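Local coordinates for uncharacterized protein (Legionella longbeachae NSW150, PDB 4JZA) that acts as a phosphoinositide phosphatase, probably removing the 3-phosphate of phosphatidylinositol 3-phosphate in a way that may affect host lipid metabolism, at residues 400-405 / 545-550; 8-13 / 146-151. All coordinates share one frame; numbering follows the deposited sequence.

Contact 1 of 2, residues 400-405 / 545-550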
loop_
_atom_site.group_PDB
_atom_site.type_symbol
_atom_site.label_atom_id
_atom_site.label_comp_id
_atom_site.label_asym_id
_atom_site.label_seq_id
_atom_site.Cartn_x
_atom_site.Cartn_y
_atom_site.Cartn_z
ATOM N N ALA A 400 21.666 0.161 -5.934
ATOM C CA ALA A 400 22.709 1.155 -5.625
ATOM C C ALA A 400 22.484 1.771 -4.264
ATOM O O ALA A 400 23.425 2.024 -3.534
ATOM C CB ALA A 400 22.762 2.260 -6.681
ATOM N N LYS A 401 21.241 2.039 -3.896
ATOM C CA LYS A 401 21.045 2.789 -2.675
ATOM C C LYS A 401 21.341 1.891 -1.460
ATOM O O LYS A 401 21.843 2.316 -0.425
ATOM C CB LYS A 401 19.644 3.299 -2.646
ATOM C CG LYS A 401 19.388 4.157 -1.454
ATOM C CD LYS A 401 20.345 5.317 -1.380
ATOM C CE LYS A 401 19.847 6.276 -0.320
ATOM N NZ LYS A 401 20.759 7.456 -0.160
ATOM N N VAL A 402 21.076 0.626 -1.657
ATOM C CA VAL A 402 21.111 -0.376 -0.613
ATOM C C VAL A 402 22.577 -0.875 -0.398
ATOM O O VAL A 402 22.956 -1.402 0.671
ATOM C CB VAL A 402 20.007 -1.447 -0.990
ATOM C CG1 VAL A 402 20.468 -2.874 -0.965
ATOM C CG2 VAL A 402 18.732 -1.219 -0.184
HETATM N N MSE A 403 23.416 -0.651 -1.402
HETATM C CA MSE A 403 24.838 -0.909 -1.289
HETATM C C MSE A 403 25.588 0.334 -0.860
HETATM O O MSE A 403 26.819 0.317 -0.762
HETATM C CB MSE A 403 25.327 -1.380 -2.645
HETATM C CG MSE A 403 24.662 -2.683 -3.053
HETATM SE SE MSE A 403 25.377 -4.153 -1.963
HETATM C CE MSE A 403 23.762 -5.175 -1.563
ATOM N N GLU A 404 24.892 1.422 -0.552
ATOM C CA GLU A 404 25.602 2.676 -0.327
ATOM C C GLU A 404 26.649 2.569 0.796
ATOM O O GLU A 404 27.634 3.231 0.710
ATOM C CB GLU A 404 24.649 3.886 -0.136
ATOM C CG GLU A 404 23.962 4.008 1.236
ATOM C CD GLU A 404 22.853 5.079 1.292
ATOM O OE1 GLU A 404 23.029 6.152 0.667
ATOM O OE2 GLU A 404 21.812 4.881 1.984
ATOM N N TYR A 405 26.459 1.739 1.829
ATOM C CA TYR A 405 27.395 1.708 2.980
ATOM C C TYR A 405 28.411 0.605 2.872
ATOM O O TYR A 405 29.302 0.463 3.718
ATOM C CB TYR A 405 26.670 1.626 4.299
ATOM C CG TYR A 405 26.079 2.934 4.709
ATOM C CD1 TYR A 405 26.863 3.937 5.280
ATOM C CD2 TYR A 405 24.702 3.190 4.531
ATOM C CE1 TYR A 405 26.308 5.167 5.669
ATOM C CE2 TYR A 405 24.130 4.415 4.919
ATOM C CZ TYR A 405 24.946 5.394 5.490
ATOM O OH TYR A 405 24.397 6.580 5.855
ATOM N N HIS A 545 29.673 -6.108 3.994
ATOM C CA HIS A 545 28.426 -5.371 4.085
ATOM C C HIS A 545 27.239 -6.333 4.153
ATOM O O HIS A 545 27.039 -7.152 3.255
ATOM C CB HIS A 545 28.285 -4.484 2.860
ATOM C CG HIS A 545 27.026 -3.674 2.839
ATOM N ND1 HIS A 545 26.674 -2.793 3.817
ATOM C CD2 HIS A 545 26.038 -3.613 1.943
ATOM C CE1 HIS A 545 25.522 -2.219 3.521
ATOM N NE2 HIS A 545 25.130 -2.681 2.372
ATOM N N SER A 546 26.465 -6.213 5.223
ATOM C CA SER A 546 25.299 -7.078 5.493
ATOM C C SER A 546 23.996 -6.451 5.018
ATOM O O SER A 546 23.562 -5.464 5.554
ATOM C CB SER A 546 25.206 -7.366 6.989
ATOM O OG SER A 546 23.951 -7.888 7.298
ATOM N N TYR A 547 23.416 -7.002 3.966
ATOM C CA TYR A 547 22.126 -6.545 3.461
ATOM C C TYR A 547 21.239 -7.740 3.159
ATOM O O TYR A 547 21.715 -8.799 2.681
ATOM C CB TYR A 547 22.241 -5.652 2.190
ATOM C CG TYR A 547 20.878 -5.381 1.557
ATOM C CD1 TYR A 547 19.975 -4.451 2.125
ATOM C CD2 TYR A 547 20.454 -6.112 0.472
ATOM C CE1 TYR A 547 18.708 -4.221 1.574
ATOM C CE2 TYR A 547 19.207 -5.911 -0.077
ATOM C CZ TYR A 547 18.320 -4.961 0.482
ATOM O OH TYR A 547 17.053 -4.813 -0.063
ATOM N N GLY A 548 19.943 -7.555 3.402
ATOM C CA GLY A 548 18.962 -8.553 2.990
ATOM C C GLY A 548 17.552 -8.025 2.975
ATOM O O GLY A 548 17.284 -6.916 3.440
ATOM N N SER A 549 16.664 -8.801 2.360
ATOM C CA SER A 549 15.259 -8.494 2.344
ATOM C C SER A 549 14.452 -9.762 2.216
ATOM O O SER A 549 14.956 -10.788 1.773
ATOM C CB SER A 549 14.942 -7.613 1.171
ATOM O OG SER A 549 15.079 -8.357 -0.009
ATOM N N CYS A 550 13.198 -9.673 2.639
ATOM C CA CYS A 550 12.156 -10.564 2.191
ATOM C C CYS A 550 11.340 -9.714 1.225
ATOM O O CYS A 550 11.820 -8.694 0.813
ATOM C CB CYS A 550 11.335 -11.026 3.369
ATOM S SG CYS A 550 10.683 -9.703 4.407
#
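Segment 400-405, which includes the C-terminal end of helix 388-402, lies beside strand 545-549 at side-chain distance, with no backbone pairing between them. The two segments run past each other only loosely: the CA atoms of Val402 and Tyr547 are 7.5 Å apart, those of Tyr405 and His545 7.2 Å. His545 and Tyr547 both project toward the helix end, each with CG anti to the backbone N, whereas Ser546 between them turns away and bonds Gln536. The imidazole of His545 provides the polar link. Its NE2 donates a nearly straight hydrogen bond (164° at the hydrogen) to Val402 O, 3.0 Å away, with donor and acceptor lying close to both the ring plane and the carbonyl plane. Val402 lies at the C-terminal end of its helix, whose dipole may make this carbonyl a somewhat better acceptor. Met403, present as selenomethionine, starts out away from the strand, but bends at chi2 and chi3 bring it back. SE then meets the edge of the His545 ring, 4.0 Å from CD2, a Met-aromatic contact, and CE reaches Tyr547 CD2 at 4.0 Å. Val402 sets CG1 over the centre of one face of the Tyr547 ring in a CH-pi contact, almost along the ring normal. The far end of that phenol is held by Ser375 through OH. Strand 545-549 lies in the sheet between the parallel strands 365-374 and 412-416, which helix 388-402 connects along the chain; the arrangement is that of a beta-alpha-beta crossover whose helix packs on the strand inserted between its two strands, in an alpha/beta fold.

Contact 2 of 2, residues 8-13 / 146-151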
loop_
_atom_site.group_PDB
_atom_site.type_symbol
_atom_site.label_atom_id
_atom_site.label_comp_id
_atom_site.label_asym_id
_atom_site.label_seq_id
_atom_site.Cartn_x
_atom_site.Cartn_y
_atom_site.Cartn_z
ATOM N N ARG A 8 11.750 1.926 23.579
ATOM C CA ARG A 8 10.719 1.159 24.209
ATOM C C ARG A 8 11.391 0.458 25.328
ATOM O O ARG A 8 12.430 -0.192 25.152
ATOM C CB ARG A 8 10.129 0.146 23.241
ATOM C CG ARG A 8 9.440 0.818 22.059
ATOM C CD ARG A 8 8.958 -0.177 21.049
ATOM N NE ARG A 8 7.998 -1.069 21.652
ATOM C CZ ARG A 8 8.202 -2.374 21.842
ATOM N NH1 ARG A 8 9.337 -2.998 21.485
ATOM N NH2 ARG A 8 7.262 -3.097 22.397
ATOM N N VAL A 9 10.711 0.509 26.459
ATOM C CA VAL A 9 11.274 0.188 27.732
ATOM C C VAL A 9 10.250 -0.635 28.508
ATOM O O VAL A 9 9.126 -0.264 28.569
ATOM C CB VAL A 9 11.588 1.537 28.357
ATOM C CG1 VAL A 9 11.172 1.618 29.800
ATOM C CG2 VAL A 9 13.055 1.864 28.160
ATOM N N PRO A 10 10.619 -1.786 29.058
ATOM C CA PRO A 10 9.606 -2.557 29.729
ATOM C C PRO A 10 8.928 -1.805 30.826
ATOM O O PRO A 10 9.564 -1.037 31.544
ATOM C CB PRO A 10 10.368 -3.741 30.337
ATOM C CG PRO A 10 11.787 -3.431 30.179
ATOM C CD PRO A 10 11.884 -2.514 29.006
ATOM N N HIS A 11 7.635 -2.077 30.968
ATOM C CA HIS A 11 6.823 -1.432 31.952
ATOM C C HIS A 11 7.355 -1.710 33.335
ATOM O O HIS A 11 7.661 -2.855 33.669
ATOM C CB HIS A 11 5.391 -1.908 31.863
ATOM C CG HIS A 11 4.559 -1.486 33.027
ATOM N ND1 HIS A 11 4.016 -0.217 33.131
ATOM C CD2 HIS A 11 4.192 -2.156 34.147
ATOM C CE1 HIS A 11 3.338 -0.134 34.263
ATOM N NE2 HIS A 11 3.426 -1.296 34.894
ATOM N N GLY A 12 7.469 -0.627 34.105
ATOM C CA GLY A 12 7.791 -0.692 35.507
ATOM C C GLY A 12 9.226 -1.031 35.838
ATOM O O GLY A 12 9.493 -1.595 36.897
ATOM N N ILE A 13 10.163 -0.744 34.948
ATOM C CA ILE A 13 11.537 -0.759 35.390
ATOM C C ILE A 13 11.933 0.683 35.458
ATOM O O ILE A 13 11.523 1.509 34.634
ATOM C CB ILE A 13 12.527 -1.633 34.565
ATOM C CG1 ILE A 13 12.936 -0.966 33.260
ATOM C CG2 ILE A 13 11.974 -3.043 34.322
ATOM C CD1 ILE A 13 14.300 -1.438 32.807
ATOM N N VAL A 146 14.202 1.881 19.124
ATOM C CA VAL A 146 15.153 1.172 19.977
ATOM C C VAL A 146 14.319 0.432 20.983
ATOM O O VAL A 146 13.391 0.995 21.520
ATOM C CB VAL A 146 16.062 2.148 20.745
ATOM C CG1 VAL A 146 16.988 1.386 21.667
ATOM C CG2 VAL A 146 16.862 3.025 19.802
ATOM N N THR A 147 14.621 -0.827 21.216
ATOM C CA THR A 147 13.908 -1.592 22.229
ATOM C C THR A 147 14.905 -2.121 23.284
ATOM O O THR A 147 15.821 -2.888 23.008
ATOM C CB THR A 147 13.075 -2.748 21.621
ATOM O OG1 THR A 147 12.079 -2.238 20.677
ATOM C CG2 THR A 147 12.378 -3.526 22.749
ATOM N N LEU A 148 14.656 -1.731 24.525
ATOM C CA LEU A 148 15.515 -2.100 25.631
ATOM C C LEU A 148 14.945 -3.255 26.427
ATOM O O LEU A 148 13.816 -3.215 26.887
ATOM C CB LEU A 148 15.722 -0.904 26.550
ATOM C CG LEU A 148 16.610 -1.095 27.773
ATOM C CD1 LEU A 148 17.215 0.237 28.168
ATOM C CD2 LEU A 148 15.816 -1.674 28.928
ATOM N N LEU A 149 15.757 -4.291 26.572
ATOM C CA LEU A 149 15.408 -5.477 27.324
ATOM C C LEU A 149 16.459 -5.738 28.390
ATOM O O LEU A 149 17.652 -5.705 28.096
ATOM C CB LEU A 149 15.337 -6.669 26.379
ATOM C CG LEU A 149 14.427 -7.829 26.748
ATOM C CD1 LEU A 149 13.078 -7.315 27.195
ATOM C CD2 LEU A 149 14.276 -8.746 25.554
ATOM N N PRO A 150 15.975 -6.007 29.682
ATOM C CA PRO A 150 17.039 -6.333 30.644
ATOM C C PRO A 150 17.488 -7.784 30.534
ATOM O O PRO A 150 16.672 -8.688 30.572
ATOM C CB PRO A 150 16.370 -6.103 31.987
ATOM C CG PRO A 150 15.023 -6.648 31.778
ATOM C CD PRO A 150 14.643 -6.047 30.468
HETATM N N MSE A 151 18.788 -7.988 30.378
HETATM C CA MSE A 151 19.376 -9.303 30.359
HETATM C C MSE A 151 20.780 -9.159 30.822
HETATM O O MSE A 151 21.377 -8.124 30.512
HETATM C CB MSE A 151 19.499 -9.694 28.908
HETATM C CG MSE A 151 18.255 -10.363 28.376
HETATM SE SE MSE A 151 18.857 -11.258 26.747
HETATM C CE MSE A 151 17.172 -11.158 25.753
#
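Arg8 leaves its strand with CG anti to the carbonyl carbon (chi1 -64°), runs extended through chi2 and then bends at chi3 (61°), so that its guanidinium lies alongside Thr147 of the adjacent strand. Thr147 meets it with OG1 likewise anti to the carbonyl carbon (chi1 -60°). The result is a hydrogen bond of 3.0 Å from Arg8 NH1 to Thr147 OG1, with the oxygen at the edge of the guanidinium and close to its plane. At the base of these two side chains the backbone makes a parallel bridge, the CA atoms of Arg8 and Thr147 being 4.7 Å apart. Arg8 grips both flanks of Thr147: Arg8 N donates to Val146 O at 2.8 Å, and Leu148 N donates to Arg8 O, also at 2.8 Å and almost along the C=O axis. The ladder stops at Pro10, which has no N-H to continue it. Pro10 sets CD against Leu148 O, a carbonyl that accepts a hydrogen bond from Tyr35 OH. From there the strands part, and the CA atoms of Pro10 and Leu149 are 6.9 Å apart. Apolar contacts take over: Pro10 CG and Pro150 CD meet tip to tip at 3.9 Å, while a type II turn from Pro10 to Ile13 brings Ile13 CD1 obliquely to Leu148 CD2. Strand 5-10 is flanked by strands 31-35 and 144-150, and strand 159-166 lies beyond the latter, receiving Leu148 on Tyr159 and Leu161. Around Arg8 and Thr147, Ser602, the last residue of helix 587-602, accepts from Arg8 NH2 through its O; His604, which opens helix 604-612, bonds Thr147 OG1 through ND1; and Tyr35 of strand 31-35 makes a cation-pi contact with Arg8.

From the N terminus, the first closure is contact 2, where strand 144-150 rejoins strand 5-10; 132 residues, most of them helical, lie between segments 8-13 and 146-151. Contact 1 opens only later, at the end of helix 388-402, and closes at strand 545-549; 139 residues lie between 400-405 and 545-550. The two loops therefore follow in series and neither nest nor cross. Both nevertheless end on one mixed sheet, where strands 159-166, 352-359 and 365-374 separate 144-150 from 545-549. Contact 2 pairs two strands near edge strand 31-35, while contact 1 fastens a helix end to a strand farther across. Their centres are about 29 Å apart and their nearest atoms about 16 Å; they share only the sheet.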